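Local coordinates for peptidase S9 prolyl oligopeptidase catalytic domain-containing protein (Pyrococcus horikoshii, PDB 4HXF) that probably cleaves peptides as an acylaminoacyl-type serine peptidase, joining a beta-propeller to an alpha/beta-hydrolase domain in a self-compartmentalizing hexamer, at residues A[406-411]-A[599-604]. Residues are numbered along the deposited sequence; the frame is centred on the assembly and turned at random.
Sequences KGYYIV and FFERKL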
loop_
_atom_site.group_PDB
_atom_site.type_symbol
_atom_site.label_atom_id
_atom_site.label_comp_id
_atom_site.label_asym_id
_atom_site.label_seq_id
_atom_site.Cartn_x
_atom_site.Cartn_y
_atom_site.Cartn_z
ATOM N N LYS A 406 -25.227 9.944 -39.449
ATOM C CA LYS A 406 -24.194 10.787 -40.028
ATOM C C LYS A 406 -24.321 10.969 -41.550
ATOM O O LYS A 406 -23.405 11.501 -42.180
ATOM C CB LYS A 406 -22.807 10.250 -39.681
ATOM C CG LYS A 406 -22.621 10.224 -38.188
ATOM C CD LYS A 406 -21.391 9.552 -37.868
ATOM C CE LYS A 406 -20.166 10.441 -38.223
ATOM N NZ LYS A 406 -20.163 11.744 -37.452
ATOM N N GLY A 407 -25.437 10.566 -42.141
ATOM C CA GLY A 407 -25.759 10.980 -43.505
ATOM C C GLY A 407 -25.391 9.897 -44.531
ATOM O O GLY A 407 -25.306 10.195 -45.735
ATOM N N TYR A 408 -25.248 8.651 -44.078
ATOM C CA TYR A 408 -24.947 7.537 -45.002
ATOM C C TYR A 408 -26.132 6.599 -45.240
ATOM O O TYR A 408 -26.857 6.277 -44.311
ATOM C CB TYR A 408 -23.768 6.655 -44.547
ATOM C CG TYR A 408 -22.428 7.309 -44.293
ATOM C CD1 TYR A 408 -22.179 8.101 -43.166
ATOM C CD2 TYR A 408 -21.403 7.191 -45.231
ATOM C CE1 TYR A 408 -20.982 8.760 -42.961
ATOM C CE2 TYR A 408 -20.186 7.862 -45.009
ATOM C CZ TYR A 408 -19.975 8.575 -43.903
ATOM O OH TYR A 408 -18.769 9.191 -43.701
ATOM N N TYR A 409 -26.315 6.221 -46.491
ATOM C CA TYR A 409 -27.080 5.006 -46.776
ATOM C C TYR A 409 -26.335 3.827 -46.172
ATOM O O TYR A 409 -25.110 3.748 -46.236
ATOM C CB TYR A 409 -27.212 4.741 -48.273
ATOM C CG TYR A 409 -28.340 5.509 -48.956
ATOM C CD1 TYR A 409 -28.076 6.731 -49.567
ATOM C CD2 TYR A 409 -29.633 4.990 -49.009
ATOM C CE1 TYR A 409 -29.067 7.393 -50.296
ATOM C CE2 TYR A 409 -30.629 5.651 -49.694
ATOM C CZ TYR A 409 -30.328 6.856 -50.333
ATOM O OH TYR A 409 -31.410 7.443 -51.025
ATOM N N ILE A 410 -27.086 2.865 -45.693
ATOM C CA ILE A 410 -26.566 1.594 -45.185
ATOM C C ILE A 410 -27.272 0.503 -46.018
ATOM O O ILE A 410 -28.516 0.542 -46.212
ATOM C CB ILE A 410 -26.993 1.397 -43.715
ATOM C CG1 ILE A 410 -26.691 2.656 -42.862
ATOM C CG2 ILE A 410 -26.403 0.138 -43.113
ATOM C CD1 ILE A 410 -25.198 3.073 -42.828
ATOM N N VAL A 411 -26.458 -0.408 -46.546
ATOM C CA VAL A 411 -27.025 -1.501 -47.352
ATOM C C VAL A 411 -26.404 -2.806 -46.921
ATOM O O VAL A 411 -25.225 -2.914 -46.680
ATOM C CB VAL A 411 -26.907 -1.265 -48.866
ATOM C CG1 VAL A 411 -25.551 -1.162 -49.377
ATOM C CG2 VAL A 411 -27.679 -2.396 -49.660
ATOM N N PHE A 599 -12.799 7.244 -40.300
ATOM C CA PHE A 599 -12.229 6.686 -41.556
ATOM C C PHE A 599 -13.203 6.857 -42.689
ATOM O O PHE A 599 -12.874 7.359 -43.739
ATOM C CB PHE A 599 -11.769 5.267 -41.390
ATOM C CG PHE A 599 -10.889 4.789 -42.495
ATOM C CD1 PHE A 599 -9.547 5.175 -42.505
ATOM C CD2 PHE A 599 -11.407 4.021 -43.556
ATOM C CE1 PHE A 599 -8.720 4.714 -43.515
ATOM C CE2 PHE A 599 -10.591 3.660 -44.611
ATOM C CZ PHE A 599 -9.239 3.990 -44.575
ATOM N N PHE A 600 -14.494 6.544 -42.465
ATOM C CA PHE A 600 -15.465 6.763 -43.525
ATOM C C PHE A 600 -15.730 8.239 -43.801
ATOM O O PHE A 600 -15.825 8.617 -44.955
ATOM C CB PHE A 600 -16.798 6.034 -43.240
ATOM C CG PHE A 600 -16.775 4.567 -43.610
ATOM C CD1 PHE A 600 -17.091 3.575 -42.684
ATOM C CD2 PHE A 600 -16.334 4.139 -44.872
ATOM C CE1 PHE A 600 -17.187 2.229 -43.079
ATOM C CE2 PHE A 600 -16.302 2.747 -45.205
ATOM C CZ PHE A 600 -16.722 1.832 -44.294
ATOM N N GLU A 601 -15.752 9.099 -42.759
ATOM C CA GLU A 601 -15.892 10.558 -42.955
ATOM C C GLU A 601 -14.768 11.072 -43.898
ATOM O O GLU A 601 -15.050 11.911 -44.731
ATOM C CB GLU A 601 -15.823 11.272 -41.608
ATOM C CG GLU A 601 -17.128 11.080 -40.745
ATOM C CD GLU A 601 -18.302 11.834 -41.298
ATOM O OE1 GLU A 601 -19.086 11.265 -41.997
ATOM O OE2 GLU A 601 -18.349 13.023 -41.109
ATOM N N ARG A 602 -13.548 10.597 -43.662
ATOM C CA ARG A 602 -12.355 11.145 -44.285
ATOM C C ARG A 602 -11.885 10.414 -45.539
ATOM O O ARG A 602 -10.914 10.924 -46.212
ATOM C CB ARG A 602 -11.230 11.313 -43.255
ATOM C CG ARG A 602 -11.590 12.273 -42.122
ATOM C CD ARG A 602 -10.714 12.110 -40.906
ATOM N NE ARG A 602 -11.175 12.948 -39.812
ATOM C CZ ARG A 602 -10.783 14.194 -39.534
ATOM N NH1 ARG A 602 -9.896 14.857 -40.267
ATOM N NH2 ARG A 602 -11.297 14.780 -38.422
ATOM N N LYS A 603 -12.504 9.250 -45.853
ATOM C CA LYS A 603 -12.100 8.498 -46.986
ATOM C C LYS A 603 -13.243 8.208 -47.951
ATOM O O LYS A 603 -13.021 7.945 -49.152
ATOM C CB LYS A 603 -11.375 7.189 -46.548
ATOM C CG LYS A 603 -10.091 7.491 -45.745
ATOM C CD LYS A 603 -8.960 8.077 -46.506
ATOM C CE LYS A 603 -7.883 8.527 -45.548
ATOM N NZ LYS A 603 -6.806 9.234 -46.252
ATOM N N LEU A 604 -14.446 8.223 -47.432
ATOM C CA LEU A 604 -15.627 7.881 -48.218
ATOM C C LEU A 604 -16.533 9.099 -48.502
ATOM O O LEU A 604 -16.774 9.448 -49.673
ATOM C CB LEU A 604 -16.467 6.728 -47.605
ATOM C CG LEU A 604 -17.686 6.319 -48.392
ATOM C CD1 LEU A 604 -17.359 5.709 -49.776
ATOM C CD2 LEU A 604 -18.547 5.315 -47.592
#
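In the alpha/beta-hydrolase fold of this peptidase, Y408 leads from the end of helix 398-405 into strand 409-413 and meets E601 of helix 586-605. The turn before it is a Schellman motif: Y408 N is hydrogen-bonded to M403 O, G407 N to A404 O, and G407 takes the positive phi (99°) of the C-prime residue. Y408 CB points toward helix 586-605 and CG lies beside the backbone N, anti to the carbonyl carbon, which carries the ring to E601, where Y408 OH donates to E601 OE1 over 2.7 Å. The hydroxyl comes to the anti side of that oxygen, 27° out of the carboxylate plane. A bend at chi2 (-71°) sets E601 CD off the extended path, and OE1 lies at the ring edge, 3.3 Å from Y408 CE1. E601 OE1 also has a salt bridge to K605 and is thus gripped by two donors, Y408 OH and K605 NZ; the latter is also hydrogen-bonded to K406 O. L604 CD2 touches another part of the ring edge, 4.0 Å from Y408 CE2, while F600 CB approaches obliquely, 4.1 Å from Y408 CZ. K406 CE packs 3.9 Å from E601 CD; K406 NZ stays 4.3 Å from E601 OE2, beyond a salt bridge, although the opposite charges may still attract. A phenylalanine in place of Y408 would probably leave E601 OE1 with K605 alone of these two partners and the carboxylate less firmly fixed in its rotation. The contact lies away from the active site. M403 of helix 398-405 touches both Y408 and F600, P379 and I381 of strand 378-384 touch the Y408 side chain, and strand 409-413 runs on between strands 361-368 and 378-384 in the central mixed sheet.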